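Local coordinates for penicillin-binding protein PbpB (PDB 6KGU) that cross-links peptidoglycan from lipid intermediates during cell wall synthesis and is the target of beta-lactam antibiotics such as aztreonam, at residues A[291-296]-A[313-318]; A[297-302]-A[375-380]; A[304-309]-A[323-328]; A[456-461]-A[557-562]. All coordinates share one frame; numbering follows the deposited sequence.

Interaction 1 of 4, residues A[291-296]-A[313-318]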
# COMPACT_ATOMS: atom_id res chain seq x y z
N LEU A 291 -29.59 -4.11 8.23
CA LEU A 291 -29.27 -3.88 9.63
C LEU A 291 -30.07 -2.69 10.16
O LEU A 291 -30.80 -2.03 9.43
CB LEU A 291 -27.77 -3.65 9.79
CG LEU A 291 -26.93 -4.73 9.11
CD1 LEU A 291 -25.51 -4.23 8.89
CD2 LEU A 291 -26.93 -6.00 9.94
N GLN A 292 -29.93 -2.43 11.46
CA GLN A 292 -30.49 -1.26 12.11
C GLN A 292 -29.34 -0.58 12.84
O GLN A 292 -28.86 -1.09 13.86
CB GLN A 292 -31.61 -1.63 13.08
CG GLN A 292 -32.78 -2.41 12.45
CD GLN A 292 -33.38 -1.69 11.25
OE1 GLN A 292 -33.58 -0.47 11.27
NE2 GLN A 292 -33.66 -2.43 10.18
N VAL A 293 -28.89 0.57 12.33
CA VAL A 293 -27.63 1.14 12.80
C VAL A 293 -27.93 2.48 13.48
O VAL A 293 -28.30 3.45 12.81
CB VAL A 293 -26.64 1.30 11.64
CG1 VAL A 293 -25.27 1.78 12.14
CG2 VAL A 293 -26.52 -0.04 10.87
N PRO A 294 -27.78 2.57 14.80
CA PRO A 294 -27.95 3.86 15.48
C PRO A 294 -26.77 4.79 15.22
O PRO A 294 -25.71 4.39 14.74
CB PRO A 294 -28.02 3.48 16.97
CG PRO A 294 -27.29 2.17 17.05
CD PRO A 294 -27.59 1.46 15.75
N GLY A 295 -26.96 6.05 15.61
CA GLY A 295 -25.92 7.05 15.39
C GLY A 295 -24.74 6.90 16.31
O GLY A 295 -23.65 7.41 16.00
N SER A 296 -24.91 6.22 17.44
CA SER A 296 -23.81 6.03 18.36
C SER A 296 -24.15 4.84 19.23
O SER A 296 -25.31 4.48 19.38
CB SER A 296 -23.55 7.28 19.21
OG SER A 296 -24.74 7.75 19.79
N MET A 313 -30.71 3.82 11.18
CA MET A 313 -30.76 3.73 9.73
C MET A 313 -30.76 2.27 9.27
O MET A 313 -29.97 1.46 9.77
CB MET A 313 -29.57 4.45 9.09
CG MET A 313 -29.66 5.97 9.15
SD MET A 313 -30.90 6.60 8.00
CE MET A 313 -32.32 6.70 9.04
N PRO A 314 -31.61 1.92 8.26
CA PRO A 314 -31.61 0.57 7.68
C PRO A 314 -30.49 0.38 6.65
O PRO A 314 -30.73 0.08 5.48
CB PRO A 314 -33.00 0.50 7.04
CG PRO A 314 -33.25 1.94 6.57
CD PRO A 314 -32.59 2.82 7.62
N TYR A 315 -29.24 0.59 7.09
CA TYR A 315 -28.11 0.28 6.24
C TYR A 315 -28.03 -1.23 6.03
O TYR A 315 -28.23 -2.01 6.97
CB TYR A 315 -26.79 0.78 6.86
CG TYR A 315 -26.74 2.28 7.08
CD1 TYR A 315 -27.30 3.17 6.16
CD2 TYR A 315 -26.14 2.81 8.22
CE1 TYR A 315 -27.26 4.54 6.38
CE2 TYR A 315 -26.10 4.18 8.44
CZ TYR A 315 -26.66 5.03 7.52
OH TYR A 315 -26.62 6.39 7.75
N THR A 316 -27.75 -1.64 4.81
CA THR A 316 -27.35 -3.02 4.61
C THR A 316 -25.92 -3.21 5.10
O THR A 316 -25.19 -2.25 5.37
CB THR A 316 -27.43 -3.42 3.14
OG1 THR A 316 -26.56 -2.57 2.37
CG2 THR A 316 -28.87 -3.34 2.61
N THR A 317 -25.51 -4.47 5.22
CA THR A 317 -24.10 -4.77 5.47
C THR A 317 -23.22 -4.11 4.42
O THR A 317 -22.21 -3.46 4.74
CB THR A 317 -23.92 -6.28 5.51
OG1 THR A 317 -24.59 -6.79 6.66
CG2 THR A 317 -22.46 -6.66 5.56
N THR A 318 -23.61 -4.23 3.15
CA THR A 318 -22.92 -3.51 2.08
C THR A 318 -22.83 -2.01 2.38
O THR A 318 -21.75 -1.42 2.31
CB THR A 318 -23.63 -3.77 0.75
OG1 THR A 318 -23.40 -5.14 0.38
CG2 THR A 318 -23.11 -2.86 -0.37
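With CG1 anti to the backbone N (chi1 -174°), Val293 sets CG2 beside that N, on Tyr315 CD2. Tyr315 holds CG anti to its carbonyl carbon (chi1 -60°). The two side chains cross at about a right angle. Val293 CB lies 3.8 Å from Tyr315 CD2. Met313 CB lies over one face of the ring, toward its rim. The phenol OH is bonded to Trp308 NE1. At the other end, Leu291 CD1 comes 3.5 Å from Thr317 OG1. That hydroxyl is hydrogen-bonded to Ser285 OG. The backbones hold the pair together. Val293 N donates to Met313 O at 2.9 Å, and Met313 N returns a bond to Val293 O at 2.9 Å. Leu291 N donates to Tyr315 O at 2.8 Å. Pro314 is the centre of an inverse gamma turn, and its CA makes a C-H...O contact of 3.2 Å with Leu291 O. Helix 326-336 packs on Leu291 and Val293. The arrangement is a single antiparallel beta bridge, a hydrogen-bonded pair, in the transpeptidase domain. It ties the loop before strand 296-299 to the N-terminal approach of helix 317-323, where Thr316 is the N-cap.

Interaction 2 of 4, residues A[297-302]-A[375-380]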
# COMPACT_ATOMS: atom_id res chain seq x y z
N ILE A 297 -23.11 4.24 19.81
CA ILE A 297 -23.30 3.18 20.79
C ILE A 297 -22.23 3.28 21.86
O ILE A 297 -21.16 3.87 21.67
CB ILE A 297 -23.26 1.76 20.17
CG1 ILE A 297 -21.92 1.49 19.48
CG2 ILE A 297 -24.43 1.52 19.23
CD1 ILE A 297 -21.74 0.03 19.13
N GLN A 298 -22.54 2.68 23.01
CA GLN A 298 -21.59 2.48 24.10
C GLN A 298 -21.04 1.06 23.99
O GLN A 298 -21.79 0.09 24.07
CB GLN A 298 -22.28 2.67 25.45
CG GLN A 298 -22.97 4.02 25.61
CD GLN A 298 -21.98 5.17 25.63
OE1 GLN A 298 -22.28 6.27 25.16
NE2 GLN A 298 -20.79 4.92 26.19
N MET A 299 -19.73 0.95 23.81
CA MET A 299 -19.11 -0.35 23.66
C MET A 299 -17.78 -0.33 24.38
O MET A 299 -17.03 0.64 24.27
CB MET A 299 -18.93 -0.71 22.17
CG MET A 299 -18.28 -2.04 21.93
SD MET A 299 -18.26 -2.51 20.19
CE MET A 299 -17.28 -4.01 20.28
N GLY A 300 -17.48 -1.40 25.12
CA GLY A 300 -16.20 -1.49 25.79
C GLY A 300 -15.90 -0.31 26.70
O GLY A 300 -14.73 0.06 26.86
N GLY A 301 -16.93 0.31 27.27
CA GLY A 301 -16.77 1.46 28.14
C GLY A 301 -16.69 2.79 27.44
O GLY A 301 -16.67 3.82 28.12
N VAL A 302 -16.65 2.82 26.11
CA VAL A 302 -16.44 4.05 25.37
C VAL A 302 -17.62 4.28 24.42
O VAL A 302 -18.46 3.40 24.19
CB VAL A 302 -15.10 4.03 24.60
CG1 VAL A 302 -15.18 3.16 23.35
CG2 VAL A 302 -14.62 5.45 24.29
N SER A 375 -11.39 -1.62 26.10
CA SER A 375 -11.83 -0.76 25.01
C SER A 375 -11.11 -1.02 23.68
O SER A 375 -11.46 -0.40 22.67
CB SER A 375 -11.64 0.70 25.40
OG SER A 375 -10.26 1.03 25.45
N THR A 376 -10.10 -1.90 23.66
CA THR A 376 -9.39 -2.24 22.43
C THR A 376 -10.35 -2.70 21.33
O THR A 376 -10.27 -2.24 20.19
CB THR A 376 -8.37 -3.35 22.68
OG1 THR A 376 -7.61 -3.03 23.85
CG2 THR A 376 -7.44 -3.49 21.47
N PHE A 377 -11.25 -3.62 21.67
CA PHE A 377 -12.15 -4.20 20.68
C PHE A 377 -13.13 -3.18 20.12
O PHE A 377 -13.66 -3.38 19.02
CB PHE A 377 -12.90 -5.39 21.27
CG PHE A 377 -13.57 -6.26 20.23
CD1 PHE A 377 -12.89 -6.65 19.08
CD2 PHE A 377 -14.88 -6.70 20.40
CE1 PHE A 377 -13.50 -7.46 18.13
CE2 PHE A 377 -15.50 -7.51 19.46
CZ PHE A 377 -14.81 -7.89 18.32
N ALA A 378 -13.40 -2.09 20.84
CA ALA A 378 -14.20 -1.02 20.29
C ALA A 378 -13.42 -0.11 19.34
O ALA A 378 -14.02 0.76 18.71
CB ALA A 378 -14.79 -0.16 21.42
N ASN A 379 -12.10 -0.29 19.24
CA ASN A 379 -11.25 0.59 18.45
C ASN A 379 -10.64 -0.09 17.23
O ASN A 379 -10.71 0.46 16.12
CB ASN A 379 -10.14 1.18 19.33
CG ASN A 379 -10.66 2.19 20.33
OD1 ASN A 379 -10.45 2.06 21.53
ND2 ASN A 379 -11.37 3.20 19.85
N LEU A 380 -10.03 -1.26 17.41
CA LEU A 380 -9.35 -1.95 16.31
C LEU A 380 -10.23 -2.15 15.08
O LEU A 380 -9.75 -1.87 13.96
CB LEU A 380 -8.81 -3.31 16.78
CG LEU A 380 -7.66 -3.31 17.79
CD1 LEU A 380 -7.09 -4.73 17.93
CD2 LEU A 380 -6.58 -2.30 17.39
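Met299 opens the contact, at the end of the strand that begins at Ser296. Its CG is anti to the backbone N (chi1 179°) and the chain beyond stays extended. This carries the methyl CE to the ring of Phe377, 3.6 Å from CD2. Phe377 O and ring CE2 are also near CE, and the two side chains cross obliquely. Nearer the backbone, Met299 CG lies 4.0 Å from Ala378 CB, and Met299 O sits 3.7 Å from the same methyl. Gly300 follows in the type I' turn from Met299 to Val302. It passes close to Ser375, with Gly300 O 3.5 Å from Ser375 CB. Gly300 and Gly301, both with positive phi, form the middle of the turn. Val302 then returns to the second strand and brings CG1 to 3.9 Å from Ala378 CB. The alanine methyl thus touches both ends of the turn. The turn is closed by its own backbone bonds, Met299 N to Val302 O and Val302 N to Met299 O. Met299 also packs on Leu330 and Gln334 of helix 326-336, and Phe377 on Pro338. The contact joins the tip of the two-stranded hairpin to the loop before helix 390-401. Its chemistry is mainly apolar, with two backbone oxygens resting against CB atoms, which implies that the two segments are joined by van der Waals packing.

Interaction 3 of 4, residues A[304-309]-A[323-328]. With AZR (2-({[(1Z)-1-(2-amino-1,3-thiazol-4-yl)-2-oxo-2-{[(2S,3S)-1-oxo-3-(sulfoamino)butan-2-yl]amino}ethylidene]amino}oxy)-2-methylpropanoic acid), chain B.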
# COMPACT_ATOMS: atom_id res chain seq x y z
N VAL A 304 -18.86 5.30 20.70
CA VAL A 304 -18.51 5.33 19.29
C VAL A 304 -19.65 5.97 18.53
O VAL A 304 -20.82 5.63 18.74
CB VAL A 304 -18.20 3.93 18.74
CG1 VAL A 304 -17.44 4.06 17.43
CG2 VAL A 304 -17.38 3.16 19.75
N HIS A 305 -19.31 6.92 17.65
CA HIS A 305 -20.27 7.73 16.92
C HIS A 305 -19.88 7.68 15.45
O HIS A 305 -18.70 7.58 15.11
CB HIS A 305 -20.27 9.18 17.47
CG HIS A 305 -21.41 10.03 16.99
ND1 HIS A 305 -22.03 10.97 17.80
CD2 HIS A 305 -22.03 10.11 15.79
CE1 HIS A 305 -22.99 11.57 17.11
NE2 HIS A 305 -23.01 11.08 15.89
N ASP A 306 -20.88 7.72 14.58
CA ASP A 306 -20.58 7.80 13.16
C ASP A 306 -20.16 9.22 12.78
O ASP A 306 -20.37 10.18 13.53
CB ASP A 306 -21.78 7.33 12.35
CG ASP A 306 -21.87 5.79 12.27
OD1 ASP A 306 -20.89 5.11 12.66
OD2 ASP A 306 -22.89 5.28 11.79
N ALA A 307 -19.53 9.35 11.62
CA ALA A 307 -19.01 10.66 11.21
C ALA A 307 -20.10 11.60 10.73
O ALA A 307 -19.79 12.72 10.30
CB ALA A 307 -17.96 10.49 10.12
N TRP A 308 -21.37 11.18 10.75
CA TRP A 308 -22.49 12.05 10.43
C TRP A 308 -23.57 11.76 11.45
O TRP A 308 -23.65 10.65 11.98
CB TRP A 308 -23.00 11.86 8.97
CG TRP A 308 -23.53 10.47 8.64
CD1 TRP A 308 -24.84 10.12 8.44
CD2 TRP A 308 -22.76 9.28 8.42
NE1 TRP A 308 -24.93 8.78 8.14
CE2 TRP A 308 -23.67 8.24 8.13
CE3 TRP A 308 -21.38 8.98 8.47
CZ2 TRP A 308 -23.26 6.92 7.88
CZ3 TRP A 308 -20.97 7.66 8.21
CH2 TRP A 308 -21.91 6.65 7.92
N GLU A 309 -24.38 12.76 11.76
CA GLU A 309 -25.43 12.56 12.75
C GLU A 309 -26.59 11.83 12.08
O GLU A 309 -27.00 12.18 10.96
CB GLU A 309 -25.88 13.90 13.34
CG GLU A 309 -26.32 13.84 14.83
CD GLU A 309 -25.17 13.58 15.80
OE1 GLU A 309 -24.02 13.90 15.45
OE2 GLU A 309 -25.42 13.06 16.92
N LYS A 323 -20.79 3.23 3.20
CA LYS A 323 -20.92 4.54 3.83
C LYS A 323 -19.93 4.74 4.97
O LYS A 323 -19.78 5.87 5.45
CB LYS A 323 -22.34 4.77 4.36
CG LYS A 323 -23.38 4.91 3.23
CD LYS A 323 -24.69 5.53 3.69
CE LYS A 323 -25.74 5.51 2.57
NZ LYS A 323 -25.35 6.36 1.39
N SER A 324 -19.26 3.68 5.40
CA SER A 324 -18.26 3.70 6.47
C SER A 324 -18.90 4.10 7.81
O SER A 324 -18.50 5.06 8.46
CB SER A 324 -17.09 4.62 6.12
OG SER A 324 -15.88 4.18 6.77
N SER A 325 -19.91 3.32 8.21
CA SER A 325 -20.50 3.45 9.55
C SER A 325 -19.60 2.73 10.55
O SER A 325 -19.42 1.51 10.47
CB SER A 325 -21.91 2.87 9.57
OG SER A 325 -22.40 2.79 10.91
N ASN A 326 -18.97 3.51 11.45
CA ASN A 326 -18.22 2.91 12.56
C ASN A 326 -19.13 2.09 13.45
O ASN A 326 -18.76 0.99 13.89
CB ASN A 326 -17.53 3.99 13.41
CG ASN A 326 -16.38 4.70 12.69
OD1 ASN A 326 -15.91 4.27 11.64
ND2 ASN A 326 -15.92 5.79 13.29
N VAL A 327 -20.32 2.62 13.75
CA VAL A 327 -21.27 1.90 14.60
C VAL A 327 -21.68 0.58 13.95
O VAL A 327 -21.69 -0.47 14.60
CB VAL A 327 -22.49 2.79 14.90
CG1 VAL A 327 -23.59 1.97 15.59
CG2 VAL A 327 -22.07 4.00 15.77
N GLY A 328 -22.03 0.62 12.67
CA GLY A 328 -22.37 -0.62 11.98
C GLY A 328 -21.21 -1.59 11.97
O GLY A 328 -21.40 -2.81 12.13
C7 AZR B . -15.58 8.46 8.76
S8 AZR B . -9.19 5.99 13.76
O9 AZR B . -11.77 6.13 8.33
O10 AZR B . -14.04 7.19 12.32
O11 AZR B . -13.27 10.21 11.84
N12 AZR B . -14.63 6.81 7.18
N13 AZR B . -12.92 7.60 10.38
N14 AZR B . -12.10 9.72 12.49
N15 AZR B . -9.76 8.50 13.46
N16 AZR B . -7.62 8.09 14.36
S17 AZR B . -14.38 7.34 5.69
C18 AZR B . -14.36 7.66 8.35
C19 AZR B . -13.77 6.81 9.49
C20 AZR B . -12.82 5.79 8.81
C21 AZR B . -13.09 7.67 11.71
C22 AZR B . -12.03 8.45 12.41
C23 AZR B . -13.38 11.61 11.86
C24 AZR B . -10.85 7.77 13.00
C25 AZR B . -10.72 6.42 13.08
C26 AZR B . -8.81 7.69 13.89
C27 AZR B . -12.29 12.13 10.93
C28 AZR B . -14.75 12.05 11.39
C29 AZR B . -13.14 12.09 13.29
O30 AZR B . -13.24 11.37 14.26
O31 AZR B . -12.87 13.36 13.36
O32 AZR B . -15.38 8.29 5.39
O33 AZR B . -14.67 6.13 4.75
O34 AZR B . -13.00 7.64 5.56
O HOH W 1 -18.69 6.76 10.70
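Trp308 meets the short link between helices 317-323 and 326-336 with the benzo part of its indole. One face carries Asp306 CB, toward the rim. At the edge, near the ring plane, lies Ser324 O, 3.6 Å from CZ3. Trp308 CH2 approaches Lys323 O obliquely. The carboxylate of Asp306 is a second flat group. Its OD1 takes a nearly straight bond of 2.8 Å from Val327 N (175° at the hydrogen). Its OD2 accepts from Ser325 OG at 2.7 Å. Both donors arrive on the syn side, somewhat out of the plane. OD2 is also bonded to His310 NE2. Ser325 OG, anti to its backbone N (chi1 170°), is set between Asp306 OD2 and Gly328 N and accepts from the latter, the N-cap bond of helix 326-336. The carboxylate therefore grips the helix start directly and through its cap, and the nearby N-H groups would probably stabilise its charge. A water bridges Ala307 N and Ser324 O. On the pocket side, Ser324 OG accepts from N12 of ring-opened aztreonam at 2.9 Å and is bonded to Lys272 and Lys475. Asn326 ND2 donates to ligand O10, though the modelled 2.5 Å is short and so doubtful, while its OD1 is bonded to Lys272. Ala307 CB touches the ligand methyl C7 at 3.4 Å. Ser324-Ser325-Asn326 fits the SxN motif of penicillin-binding transpeptidases, beside Ser269, the probable acyl-ester serine.

Interaction 4 of 4, residues A[456-461]-A[557-562]. With AZR (2-({[(1Z)-1-(2-amino-1,3-thiazol-4-yl)-2-oxo-2-{[(2S,3S)-1-oxo-3-(sulfoamino)butan-2-yl]amino}ethylidene]amino}oxy)-2-methylpropanoic acid), chain B.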
# COMPACT_ATOMS: atom_id res chain seq x y z
N GLY A 456 -28.20 10.67 -3.38
CA GLY A 456 -27.45 10.49 -2.15
C GLY A 456 -27.63 9.14 -1.48
O GLY A 456 -26.68 8.61 -0.89
N TYR A 457 -28.83 8.57 -1.58
CA TYR A 457 -29.17 7.43 -0.74
C TYR A 457 -28.24 6.24 -0.97
O TYR A 457 -27.79 5.61 -0.02
CB TYR A 457 -30.63 7.04 -0.94
CG TYR A 457 -31.61 8.08 -0.42
CD1 TYR A 457 -31.63 8.43 0.93
CD2 TYR A 457 -32.52 8.71 -1.27
CE1 TYR A 457 -32.51 9.39 1.42
CE2 TYR A 457 -33.41 9.67 -0.78
CZ TYR A 457 -33.40 10.00 0.56
OH TYR A 457 -34.27 10.95 1.05
N GLN A 458 -27.91 5.94 -2.23
CA GLN A 458 -27.09 4.77 -2.54
C GLN A 458 -25.68 5.15 -2.97
O GLN A 458 -25.07 4.46 -3.79
CB GLN A 458 -27.74 3.88 -3.60
CG GLN A 458 -29.23 3.58 -3.41
CD GLN A 458 -29.55 2.97 -2.05
OE1 GLN A 458 -28.69 2.34 -1.42
NE2 GLN A 458 -30.77 3.17 -1.60
N GLN A 459 -25.13 6.23 -2.42
CA GLN A 459 -23.78 6.66 -2.76
C GLN A 459 -22.80 6.26 -1.66
O GLN A 459 -23.09 6.41 -0.48
CB GLN A 459 -23.72 8.17 -2.96
CG GLN A 459 -22.35 8.68 -3.42
CD GLN A 459 -22.48 10.00 -4.13
OE1 GLN A 459 -23.13 10.08 -5.18
NE2 GLN A 459 -21.91 11.05 -3.55
N GLY A 460 -21.64 5.73 -2.07
CA GLY A 460 -20.56 5.42 -1.15
C GLY A 460 -19.73 6.65 -0.81
O GLY A 460 -19.99 7.76 -1.25
N THR A 461 -18.71 6.42 0.03
CA THR A 461 -17.84 7.51 0.46
C THR A 461 -16.86 7.96 -0.63
O THR A 461 -16.32 9.06 -0.52
CB THR A 461 -17.04 7.09 1.70
OG1 THR A 461 -16.33 5.88 1.41
CG2 THR A 461 -17.96 6.88 2.92
N LEU A 557 -25.88 -1.39 -6.43
CA LEU A 557 -25.87 -2.01 -5.12
C LEU A 557 -26.74 -1.21 -4.16
O LEU A 557 -26.86 0.02 -4.28
CB LEU A 557 -24.44 -2.10 -4.57
CG LEU A 557 -23.37 -2.87 -5.37
CD1 LEU A 557 -22.88 -2.12 -6.62
CD2 LEU A 557 -22.17 -3.21 -4.51
N VAL A 558 -27.36 -1.90 -3.22
CA VAL A 558 -28.20 -1.26 -2.22
C VAL A 558 -27.42 -1.12 -0.92
O VAL A 558 -27.06 -2.13 -0.29
CB VAL A 558 -29.51 -2.02 -1.99
CG1 VAL A 558 -30.31 -1.31 -0.91
CG2 VAL A 558 -30.30 -2.12 -3.30
N LEU A 559 -27.18 0.12 -0.52
CA LEU A 559 -26.50 0.47 0.72
C LEU A 559 -27.46 0.82 1.84
O LEU A 559 -27.11 0.68 3.02
CB LEU A 559 -25.57 1.68 0.49
CG LEU A 559 -24.33 1.57 -0.41
CD1 LEU A 559 -24.69 1.25 -1.87
CD2 LEU A 559 -23.52 2.88 -0.33
N GLN A 560 -28.65 1.27 1.47
CA GLN A 560 -29.64 1.74 2.43
C GLN A 560 -31.00 1.24 1.95
O GLN A 560 -31.38 1.50 0.81
CB GLN A 560 -29.61 3.26 2.51
CG GLN A 560 -30.42 3.89 3.60
CD GLN A 560 -30.31 5.41 3.56
OE1 GLN A 560 -29.22 5.96 3.41
NE2 GLN A 560 -31.45 6.08 3.69
N ALA A 561 -31.68 0.50 2.81
CA ALA A 561 -32.97 -0.10 2.48
C ALA A 561 -34.07 0.93 2.75
O ALA A 561 -33.80 2.13 2.86
CB ALA A 561 -33.15 -1.39 3.28
N THR A 562 -35.31 0.47 2.87
CA THR A 562 -36.41 1.33 3.29
C THR A 562 -36.39 1.46 4.81
O THR A 562 -36.58 2.55 5.36
CB THR A 562 -37.78 0.77 2.83
OG1 THR A 562 -37.78 0.61 1.40
CG2 THR A 562 -38.93 1.71 3.22
C7 AZR B . -15.58 8.46 8.76
S8 AZR B . -9.19 5.99 13.76
O9 AZR B . -11.77 6.13 8.33
O10 AZR B . -14.04 7.19 12.32
O11 AZR B . -13.27 10.21 11.84
N12 AZR B . -14.63 6.81 7.18
N13 AZR B . -12.92 7.60 10.38
N14 AZR B . -12.10 9.72 12.49
N15 AZR B . -9.76 8.50 13.46
N16 AZR B . -7.62 8.09 14.36
S17 AZR B . -14.38 7.34 5.69
C18 AZR B . -14.36 7.66 8.35
C19 AZR B . -13.77 6.81 9.49
C20 AZR B . -12.82 5.79 8.81
C21 AZR B . -13.09 7.67 11.71
C22 AZR B . -12.03 8.45 12.41
C23 AZR B . -13.38 11.61 11.86
C24 AZR B . -10.85 7.77 13.00
C25 AZR B . -10.72 6.42 13.08
C26 AZR B . -8.81 7.69 13.89
C27 AZR B . -12.29 12.13 10.93
C28 AZR B . -14.75 12.05 11.39
C29 AZR B . -13.14 12.09 13.29
O30 AZR B . -13.24 11.37 14.26
O31 AZR B . -12.87 13.36 13.36
O32 AZR B . -15.38 8.29 5.39
O33 AZR B . -14.67 6.13 4.75
O34 AZR B . -13.00 7.64 5.56
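Gln458 reaches from the type I beta turn of residues 456-459 and docks its side-chain amide on the backbone of the C-terminal tail. OE1 accepts two bonds, from Leu559 N at 2.8 Å and from Gln560 N at 3.1 Å. The second donor lies in the carbonyl plane, on a lone pair, and the first is tilted somewhat from it. NE2 donates to Gln560 O at 3.0 Å, nearly in its own amide plane. Three bonds therefore fix the rotation of the amide. The bend at chi2 (-55°) turns CD back toward the tail. Around this centre lie van der Waals contacts. Tyr457 CD1 lies 3.6 Å from Gln560 NE2, and the ring and amide planes stand 85° apart. Leu559 CD2 rests 3.6 Å from Gln459 O, with Gly460 N close by. A second shell sets these pieces in place. Gln458 N is bonded to Asp453 OD2, and Gln451 NE2 reaches both Gln458 O and Leu557 O. Lys323 NZ holds Tyr457 O and Gln459 O, while on the tail side Leu559 forms a backbone bond with Thr316, and Ala561 one with Pro314. The contact fastens the last residues of the chain to the loop that leads to strand 473-483. That loop passes beside the ligand pocket at Thr461. Thr461 OG1 is bonded to Thr476 OG1, and Thr461 CG2 comes 3.8 Å from the sulfamate oxygen O33 of the ring-opened aztreonam.

Overall arrangement
Interaction 3 is the part nearest the chemistry: its Ser324 side chain is about 3 Å from that of Ser269, and it holds aztreonam directly. Interaction 1 adjoins it, with centres 9 Å apart. Gly295 O meets Asp306 N at 3.1 Å there. Interaction 2 adjoins interaction 3 through the hairpin, where Ile297 O meets Val304 N at 2.9 Å. Interaction 4 is joined to interaction 3 by Lys323 NZ, and to interaction 1 by Thr316 OG1 and Val558 O at 2.7 Å. It also reaches the ligand, through Thr461. Interactions 2 and 4 do not touch, and their centres are 26 Å apart.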